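Local atomic coordinates of glucose import ATP-binding protein GlcV (Sulfolobus solfataricus, PDB entry 1OXX), a protein that binds and hydrolyses ATP to power glucose uptake, as the energy-coupling subunit of the ABC transporter complex GlcSTUV. Residues A20-I26 with T46-I50; L161-P167 with T193-H199. The protein carries 1 engineered substitution. All coordinates share one frame; numbering follows the deposited sequence.

In the fold
Both contacts belong to the ABC-ATPase domain, their centres about 14 Å apart, and both segments of interaction 1 precede those of interaction 2 in the sequence. Helix 41-52, which follows the Walker A loop, the inferred ATP-binding loop, joins them. On one flank, in interaction 1, it takes up the inward side chains of strand 18-28, an edge strand of the N-terminal antiparallel sheet. Its other flank lies against the mixed parallel-rich sheet, whose adjacent strands 161-165 and 193-198 make interaction 2. Phe47 provides the link by packing on Leu195; Met48, in one of its two conformers, also reaches Leu195. This helix is thus enclosed between two sheets, close to the inferred ATP site, to which Thr46 and Glu166 belong.

Interaction 1: A20-I26 with T46-I50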
ATOM      1  N   ALA A  20       2.896 -16.250 -10.322  1.00  7.51           N
ATOM      2  CA  ALA A  20       2.789 -14.869  -9.872  1.00  7.91           C
ATOM      3  C   ALA A  20       1.632 -14.662  -8.903  1.00  7.61           C
ATOM      4  O   ALA A  20       1.711 -13.836  -7.982  1.00  8.52           O
ATOM      5  CB  ALA A  20       2.638 -13.951 -11.072  1.00  9.74           C
ATOM      6  N   LEU A  21       0.539 -15.379  -9.148  1.00  7.41           N
ATOM      7  CA  LEU A  21      -0.619 -15.370  -8.269  1.00  6.85           C
ATOM      8  C   LEU A  21      -1.084 -16.801  -8.086  1.00  5.46           C
ATOM      9  O   LEU A  21      -1.216 -17.552  -9.065  1.00  6.56           O
ATOM     10  CB  LEU A  21      -1.762 -14.533  -8.849  1.00  8.58           C
ATOM     11  CG  LEU A  21      -1.496 -13.058  -9.093  1.00  8.68           C
ATOM     12  CD1 LEU A  21      -2.646 -12.487  -9.896  1.00  9.67           C
ATOM     13  CD2 LEU A  21      -1.317 -12.319  -7.787  1.00 11.03           C
ATOM     14  N   ASP A  22      -1.366 -17.149  -6.837  1.00  6.72           N
ATOM     15  CA  ASP A  22      -1.729 -18.509  -6.464  1.00  7.13           C
ATOM     16  C   ASP A  22      -3.071 -18.563  -5.725  1.00  8.72           C
ATOM     17  O   ASP A  22      -3.150 -18.238  -4.540  1.00 10.82           O
ATOM     18  CB  ASP A  22      -0.623 -19.114  -5.597  1.00  9.73           C
ATOM     19  CG  ASP A  22      -0.825 -20.573  -5.342  1.00 13.14           C
ATOM     20  OD1 ASP A  22       0.124 -21.221  -4.848  1.00 19.45           O
ATOM     21  OD2 ASP A  22      -1.889 -21.161  -5.589  1.00 12.66           O
ATOM     22  N   ASN A  23      -4.128 -18.939  -6.446  1.00  7.79           N
ATOM     23  CA  ASN A  23      -5.469 -19.123  -5.881  1.00  8.89           C
ATOM     24  C   ASN A  23      -5.971 -17.968  -5.015  1.00  6.64           C
ATOM     25  O   ASN A  23      -6.317 -18.141  -3.842  1.00  8.06           O
ATOM     26  CB  ASN A  23      -5.544 -20.426  -5.104  1.00 11.58           C
ATOM     27  CG  ASN A  23      -6.838 -21.152  -5.348  1.00 35.89           C
ATOM     28  OD1 ASN A  23      -7.026 -21.752  -6.405  1.00 31.52           O
ATOM     29  ND2 ASN A  23      -7.752 -21.086  -4.384  1.00 57.14           N
ATOM     30  N   VAL A  24      -6.011 -16.797  -5.622  1.00  6.28           N
ATOM     31  CA  VAL A  24      -6.447 -15.596  -4.930  1.00  6.59           C
ATOM     32  C   VAL A  24      -7.966 -15.501  -4.929  1.00  6.22           C
ATOM     33  O   VAL A  24      -8.612 -15.616  -5.972  1.00  6.53           O
ATOM     34  CB  VAL A  24      -5.845 -14.345  -5.563  1.00  7.37           C
ATOM     35  CG1 VAL A  24      -6.404 -13.095  -4.912  1.00  9.33           C
ATOM     36  CG2 VAL A  24      -4.334 -14.367  -5.467  1.00 10.49           C
ATOM     37  N   ASN A  25      -8.532 -15.306  -3.747  1.00  4.14           N
ATOM     38  CA  ASN A  25      -9.967 -15.185  -3.580  1.00  6.53           C
ATOM     39  C   ASN A  25     -10.322 -13.915  -2.793  1.00  6.39           C
ATOM     40  O   ASN A  25      -9.909 -13.762  -1.643  1.00  7.14           O
ATOM     41  CB  ASN A  25     -10.523 -16.404  -2.857  1.00  5.62           C
ATOM     42  CG  ASN A  25     -10.542 -17.641  -3.739  1.00  6.74           C
ATOM     43  OD1 ASN A  25     -11.409 -17.774  -4.595  1.00  7.87           O
ATOM     44  ND2 ASN A  25      -9.560 -18.534  -3.553  1.00  8.73           N
ATOM     45  N   ILE A  26     -11.063 -13.004  -3.426  1.00  4.74           N
ATOM     46  CA  ILE A  26     -11.508 -11.761  -2.807  1.00  7.51           C
ATOM     47  C   ILE A  26     -12.853 -11.384  -3.382  1.00  4.77           C
ATOM     48  O   ILE A  26     -13.065 -11.527  -4.580  1.00  5.07           O
ATOM     49  CB  ILE A  26     -10.574 -10.575  -3.132  1.00  6.98           C
ATOM     50  CG1 ILE A  26      -9.109 -10.955  -3.073  1.00 11.55           C
ATOM     51  CG2 ILE A  26     -10.864  -9.416  -2.196  1.00  8.86           C
ATOM     52  CD1 ILE A  26      -8.198  -9.856  -3.611  1.00 13.60           C
ATOM     53  N   THR A  46       0.522  -7.536 -11.808  1.00 10.25           N
ATOM     54  CA  THR A  46      -0.139  -8.629 -12.516  1.00 10.45           C
ATOM     55  C   THR A  46      -1.600  -8.701 -12.076  1.00  6.38           C
ATOM     56  O   THR A  46      -2.508  -8.791 -12.898  1.00  7.51           O
ATOM     57  CB  THR A  46       0.574  -9.937 -12.259  1.00 14.75           C
ATOM     58  OG1 THR A  46       1.867  -9.888 -12.882  1.00 16.26           O
ATOM     59  CG2 THR A  46      -0.152 -11.118 -12.938  1.00 14.38           C
ATOM     60  N   PHE A  47      -1.833  -8.663 -10.774  1.00  6.71           N
ATOM     61  CA  PHE A  47      -3.200  -8.656 -10.262  1.00  4.31           C
ATOM     62  C   PHE A  47      -3.982  -7.490 -10.850  1.00  5.04           C
ATOM     63  O   PHE A  47      -5.097  -7.648 -11.334  1.00  5.74           O
ATOM     64  CB  PHE A  47      -3.200  -8.548  -8.734  1.00  7.07           C
ATOM     65  CG  PHE A  47      -4.573  -8.560  -8.117  1.00  9.05           C
ATOM     66  CD1 PHE A  47      -5.281  -9.741  -7.988  1.00 14.74           C
ATOM     67  CD2 PHE A  47      -5.153  -7.395  -7.660  1.00 10.20           C
ATOM     68  CE1 PHE A  47      -6.552  -9.753  -7.414  1.00 14.61           C
ATOM     69  CE2 PHE A  47      -6.415  -7.410  -7.084  1.00 13.60           C
ATOM     70  CZ  PHE A  47      -7.112  -8.588  -6.965  1.00 14.28           C
ATOM     71  N   MET A  48      -3.380  -6.312 -10.842  1.00  3.54           N
ATOM     72  CA  MET A  48      -4.083  -5.154 -11.335  1.00  7.66           C
ATOM     73  C   MET A  48      -4.416  -5.273 -12.819  1.00  7.80           C
ATOM     74  O   MET A  48      -5.486  -4.852 -13.280  1.00  7.48           O
ATOM     75  CB  MET A  48      -3.247  -3.902 -11.083  1.00 10.01           C
ATOM     76  CG  MET A  48      -3.986  -2.634 -11.514  0.33 18.19           C
ATOM     77  SD  MET A  48      -4.023  -1.261 -10.359  0.33 13.85           S
ATOM     78  CE  MET A  48      -5.406  -1.730  -9.371  0.33 11.63           C
ATOM     79  N   ARG A  49      -3.473  -5.819 -13.582  1.00  6.72           N
ATOM     80  CA  ARG A  49      -3.673  -5.990 -15.011  1.00  8.78           C
ATOM     81  C   ARG A  49      -4.812  -6.977 -15.280  1.00  6.66           C
ATOM     82  O   ARG A  49      -5.551  -6.826 -16.249  1.00  7.20           O
ATOM     83  CB  ARG A  49      -2.375  -6.456 -15.681  1.00  8.93           C
ATOM     84  CG  ARG A  49      -1.368  -5.342 -15.851  1.00 13.13           C
ATOM     85  CD  ARG A  49      -0.021  -5.782 -16.377  1.00 15.06           C
ATOM     86  NE  ARG A  49      -0.038  -6.195 -17.773  1.00 17.55           N
ATOM     87  CZ  ARG A  49      -0.016  -5.354 -18.795  1.00 18.85           C
ATOM     88  NH1 ARG A  49       0.031  -4.053 -18.581  1.00 19.93           N
ATOM     89  NH2 ARG A  49      -0.019  -5.819 -20.038  1.00 21.72           N
ATOM     90  N   ILE A  50      -4.951  -7.982 -14.418  1.00  6.40           N
ATOM     91  CA  ILE A  50      -6.053  -8.923 -14.560  1.00  4.58           C
ATOM     92  C   ILE A  50      -7.378  -8.225 -14.258  1.00  4.39           C
ATOM     93  O   ILE A  50      -8.376  -8.428 -14.967  1.00  5.71           O
ATOM     94  CB  ILE A  50      -5.816 -10.161 -13.689  1.00  5.87           C
ATOM     95  CG1 ILE A  50      -4.747 -11.022 -14.345  1.00  8.94           C
ATOM     96  CG2 ILE A  50      -7.089 -10.956 -13.514  1.00  8.80           C
ATOM     97  CD1 ILE A  50      -4.286 -12.204 -13.520  1.00  6.35           C
TER
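Ala20 and Leu21 pass alongside Thr46 and Phe47 of helix 41-52, with Leu21 CA 7.5 Å from Phe47 CA, a spacing bridged by side chains with no hydrogen bond between the segments. Leu21 and Phe47 carry the contact. CG of Leu21 lies anti to the carbonyl carbon (chi1 -61°), which carries CD1 toward the helix, where that single methyl is shared by three residues. Leu21 CD1 rests 3.9 Å from Phe47 CA, meets Ile50 CD1 tip to tip at 4.0 Å, and has the methyl Thr46 CG2 at 4.2 Å. The same CD1 lies at the edge of the Phe47 ring, near its plane. Thr46 turns its methyl to the strand, while its hydroxyl OG1 is bonded back to Ala42 O within the helix.

In ABC-ATPases the helix after the Walker A loop is packed between the antiparallel beta subdomain and the parallel core sheet, and Phe47 spans that interface here: its ring also touches Leu195 of strand 193-198. CG of Phe47 stands anti to the backbone N (chi1 -179°), which sends the ring out from the helix to Val24 and Ile26, whose side chains point toward it from beyond the corner at Asn23. Ile26 CD1 approaches the far end of the ring obliquely, 3.7 Å from Phe47 CZ, and Val24 CG1 comes in obliquely too, 4.2 Å from Phe47 CE1. Two irregularities shape this strand against its neighbour 4-13: a classic bulge at Ala20 and Leu21 opposite Lys11, and a G1 bulge at Asn23 and Val24 opposite Val9.

Interaction 2: L161-P167 with T193-H199; sequences LLLLDEP and TLLVVSH
Glu166 OE2 accepts two hydrogen bonds from His199, one from ring atom ND1 at 2.6 Å and one from the backbone N at 3.0 Å. The ring donor uses the syn lone pair of OE2 with an N-H...O angle of 152°, whereas the backbone N-H comes from the syn side but 26° out of the carboxylate plane. Carboxylate and imidazole are nearly coplanar; OE1 is hydrogen-bonded to Ser169 OG and has only a weak bond to ND1. A bend at chi2 (-75°) folds the Glu166 chain across to the histidine. With an alanine in place of Glu166, both His199 donors would probably lose their acceptor and the imidazole would be freer to turn.

Behind this pair the strands run parallel in regular register. Leu162 N donates to Thr193 O at 2.9 Å, Leu195 N to Leu162 O, Leu164 N to Leu195 O and Val197 N to Leu164 O, and Glu166 N closes the series on Val197 O at 3.1 Å. Leu162, Leu164, Leu194 and Val196 share the face covered by helix 176-190, where Leu164 CB lies 4.0 Å from Val196 CG2. Toward helix 41-52, Leu163 CD2 packs on Leu195 CB at 3.9 Å. Asp165 lays its carboxylate against the Val197 methyl CG2, with OD2 bonded to Thr45 OG1 of the inferred ATP site. Four leucines, Asp165 and Glu166 make up the Walker B motif, Glu166 being an inferred ATP-site residue; a beta-alpha-beta crossover through helix 176-190 leads to strand 193-198, just beyond which His199 is consistent with the H-loop (switch) histidine of ABC-ATPases.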
ATOM      1  N   LEU A 161     -15.335   1.685 -11.726  1.00  4.21           N
ATOM      2  CA  LEU A 161     -14.179   1.181 -11.005  1.00  4.99           C
ATOM      3  C   LEU A 161     -12.968   2.029 -11.356  1.00  4.60           C
ATOM      4  O   LEU A 161     -12.682   2.267 -12.526  1.00  7.29           O
ATOM      5  CB  LEU A 161     -13.926  -0.264 -11.418  1.00  4.74           C
ATOM      6  CG  LEU A 161     -12.663  -0.951 -10.906  1.00  7.39           C
ATOM      7  CD1 LEU A 161     -12.661  -1.012  -9.368  1.00  6.44           C
ATOM      8  CD2 LEU A 161     -12.538  -2.353 -11.520  1.00 10.66           C
ATOM      9  N   LEU A 162     -12.276   2.504 -10.334  1.00  5.34           N
ATOM     10  CA  LEU A 162     -11.056   3.266 -10.519  1.00  7.96           C
ATOM     11  C   LEU A 162      -9.902   2.403 -10.017  1.00  7.00           C
ATOM     12  O   LEU A 162      -9.911   1.976  -8.875  1.00  6.93           O
ATOM     13  CB  LEU A 162     -11.114   4.564  -9.729  1.00  8.16           C
ATOM     14  CG  LEU A 162      -9.907   5.500  -9.874  1.00 10.34           C
ATOM     15  CD1 LEU A 162      -9.700   5.915 -11.331  1.00 10.91           C
ATOM     16  CD2 LEU A 162     -10.096   6.732  -8.972  1.00 12.41           C
ATOM     17  N   LEU A 163      -8.929   2.167 -10.885  1.00  4.62           N
ATOM     18  CA  LEU A 163      -7.777   1.315 -10.595  1.00  2.85           C
ATOM     19  C   LEU A 163      -6.523   2.183 -10.533  1.00  6.01           C
ATOM     20  O   LEU A 163      -6.219   2.888 -11.483  1.00  6.91           O
ATOM     21  CB  LEU A 163      -7.590   0.283 -11.694  1.00  5.72           C
ATOM     22  CG  LEU A 163      -8.756  -0.644 -11.986  1.00  8.07           C
ATOM     23  CD1 LEU A 163      -8.466  -1.637 -13.134  1.00 12.15           C
ATOM     24  CD2 LEU A 163      -9.103  -1.424 -10.725  1.00  8.84           C
ATOM     25  N   LEU A 164      -5.794   2.087  -9.431  1.00  4.80           N
ATOM     26  CA  LEU A 164      -4.595   2.882  -9.190  1.00  6.46           C
ATOM     27  C   LEU A 164      -3.427   1.947  -8.907  1.00  7.23           C
ATOM     28  O   LEU A 164      -3.488   1.114  -8.014  1.00  8.66           O
ATOM     29  CB  LEU A 164      -4.800   3.797  -7.993  1.00  7.29           C
ATOM     30  CG  LEU A 164      -6.011   4.729  -8.012  0.50 11.27           C
ATOM     31  CD1 LEU A 164      -6.158   5.427  -6.658  0.50 10.17           C
ATOM     32  CD2 LEU A 164      -5.934   5.743  -9.144  0.50 14.89           C
ATOM     33  N   ASP A 165      -2.375   2.080  -9.694  1.00  5.29           N
ATOM     34  CA  ASP A 165      -1.163   1.296  -9.520  1.00  7.41           C
ATOM     35  C   ASP A 165      -0.016   2.284  -9.327  1.00  9.65           C
ATOM     36  O   ASP A 165       0.384   2.966 -10.275  1.00 11.54           O
ATOM     37  CB  ASP A 165      -0.914   0.424 -10.749  1.00  9.62           C
ATOM     38  CG  ASP A 165       0.257  -0.533 -10.574  1.00 12.23           C
ATOM     39  OD1 ASP A 165       1.115  -0.299  -9.694  1.00 12.86           O
ATOM     40  OD2 ASP A 165       0.381  -1.554 -11.289  1.00 14.84           O
ATOM     41  N   GLU A 166       0.500   2.372  -8.097  1.00 10.03           N
ATOM     42  CA  GLU A 166       1.582   3.307  -7.776  1.00 11.75           C
ATOM     43  C   GLU A 166       1.240   4.694  -8.275  1.00 16.54           C
ATOM     44  O   GLU A 166       2.058   5.352  -8.920  1.00 17.14           O
ATOM     45  CB  GLU A 166       2.894   2.868  -8.435  1.00 21.33           C
ATOM     46  CG  GLU A 166       3.491   1.602  -7.878  1.00 14.81           C
ATOM     47  CD  GLU A 166       4.145   1.809  -6.527  1.00 20.79           C
ATOM     48  OE1 GLU A 166       4.636   2.930  -6.271  1.00 28.81           O
ATOM     49  OE2 GLU A 166       4.171   0.851  -5.729  1.00 19.25           O
ATOM     50  N   PRO A 167       0.040   5.161  -7.967  1.00 11.85           N
ATOM     51  CA  PRO A 167      -0.488   6.382  -8.584  1.00 14.37           C
ATOM     52  C   PRO A 167       0.183   7.688  -8.183  1.00 22.24           C
ATOM     53  O   PRO A 167      -0.038   8.685  -8.888  1.00 22.17           O
ATOM     54  CB  PRO A 167      -1.919   6.420  -8.072  1.00 13.39           C
ATOM     55  CG  PRO A 167      -1.826   5.753  -6.770  1.00 12.96           C
ATOM     56  CD  PRO A 167      -0.929   4.571  -7.031  1.00 13.78           C
ATOM     57  N   THR A 193     -16.159   1.960  -7.076  1.00  5.75           N
ATOM     58  CA  THR A 193     -15.318   0.990  -6.419  1.00  4.73           C
ATOM     59  C   THR A 193     -13.891   1.429  -6.737  1.00  3.40           C
ATOM     60  O   THR A 193     -13.595   1.939  -7.830  1.00  4.13           O
ATOM     61  CB  THR A 193     -15.618  -0.386  -6.975  1.00  3.82           C
ATOM     62  OG1 THR A 193     -16.997  -0.714  -6.730  1.00  5.74           O
ATOM     63  CG2 THR A 193     -14.792  -1.492  -6.263  1.00  5.56           C
ATOM     64  N   LEU A 194     -12.981   1.207  -5.800  1.00  6.60           N
ATOM     65  CA  LEU A 194     -11.619   1.663  -5.991  1.00  5.37           C
ATOM     66  C   LEU A 194     -10.660   0.572  -5.556  1.00  9.38           C
ATOM     67  O   LEU A 194     -10.835  -0.019  -4.485  1.00  7.83           O
ATOM     68  CB  LEU A 194     -11.378   2.922  -5.167  1.00  6.43           C
ATOM     69  CG  LEU A 194      -9.975   3.506  -5.288  1.00  8.70           C
ATOM     70  CD1 LEU A 194      -9.953   4.978  -4.960  1.00 14.75           C
ATOM     71  CD2 LEU A 194      -9.022   2.737  -4.398  1.00 11.64           C
ATOM     72  N   LEU A 195      -9.640   0.308  -6.365  1.00  6.31           N
ATOM     73  CA  LEU A 195      -8.615  -0.657  -6.023  1.00  7.11           C
ATOM     74  C   LEU A 195      -7.280   0.053  -6.204  1.00  7.55           C
ATOM     75  O   LEU A 195      -6.985   0.578  -7.288  1.00  7.09           O
ATOM     76  CB  LEU A 195      -8.655  -1.891  -6.919  1.00  8.08           C
ATOM     77  CG  LEU A 195      -7.542  -2.933  -6.742  1.00 10.31           C
ATOM     78  CD1 LEU A 195      -7.591  -3.582  -5.382  1.00 13.04           C
ATOM     79  CD2 LEU A 195      -7.607  -3.999  -7.838  1.00 13.88           C
ATOM     80  N   VAL A 196      -6.474   0.049  -5.155  1.00  8.88           N
ATOM     81  CA  VAL A 196      -5.156   0.678  -5.207  1.00  6.45           C
ATOM     82  C   VAL A 196      -4.123  -0.356  -4.822  1.00  8.62           C
ATOM     83  O   VAL A 196      -4.299  -1.085  -3.843  1.00  9.51           O
ATOM     84  CB  VAL A 196      -5.071   1.905  -4.291  1.00  7.48           C
ATOM     85  CG1 VAL A 196      -5.393   1.534  -2.865  1.00  5.78           C
ATOM     86  CG2 VAL A 196      -3.670   2.553  -4.359  1.00  6.98           C
ATOM     87  N   VAL A 197      -3.063  -0.453  -5.613  1.00  7.73           N
ATOM     88  CA  VAL A 197      -1.946  -1.315  -5.265  1.00  9.39           C
ATOM     89  C   VAL A 197      -0.718  -0.433  -5.128  1.00 10.99           C
ATOM     90  O   VAL A 197      -0.513   0.500  -5.911  1.00 10.85           O
ATOM     91  CB  VAL A 197      -1.703  -2.466  -6.266  1.00 17.82           C
ATOM     92  CG1 VAL A 197      -2.993  -3.210  -6.549  1.00 30.04           C
ATOM     93  CG2 VAL A 197      -1.087  -1.951  -7.545  1.00 13.33           C
ATOM     94  N   SER A 198       0.116  -0.718  -4.125  1.00 12.17           N
ATOM     95  CA  SER A 198       1.279   0.104  -3.863  1.00 12.90           C
ATOM     96  C   SER A 198       2.267  -0.624  -2.969  1.00 10.05           C
ATOM     97  O   SER A 198       1.892  -1.584  -2.296  1.00 18.24           O
ATOM     98  CB  SER A 198       0.868   1.406  -3.153  1.00 12.22           C
ATOM     99  OG  SER A 198       1.955   2.290  -2.959  1.00 14.70           O
ATOM    100  N   HIS A 199       3.507  -0.159  -3.035  1.00 19.92           N
ATOM    101  CA  HIS A 199       4.601  -0.610  -2.182  1.00 17.68           C
ATOM    102  C   HIS A 199       4.596   0.214  -0.896  1.00 18.57           C
ATOM    103  O   HIS A 199       5.167  -0.204   0.132  1.00 15.35           O
ATOM    104  CB  HIS A 199       5.938  -0.388  -2.901  1.00 21.14           C
ATOM    105  CG  HIS A 199       6.320   1.052  -3.019  1.00 23.06           C
ATOM    106  ND1 HIS A 199       5.650   1.935  -3.839  1.00 38.65           N
ATOM    107  CD2 HIS A 199       7.282   1.774  -2.396  1.00 26.17           C
ATOM    108  CE1 HIS A 199       6.189   3.136  -3.724  1.00 27.16           C
ATOM    109  NE2 HIS A 199       7.184   3.065  -2.857  1.00 38.60           N
TER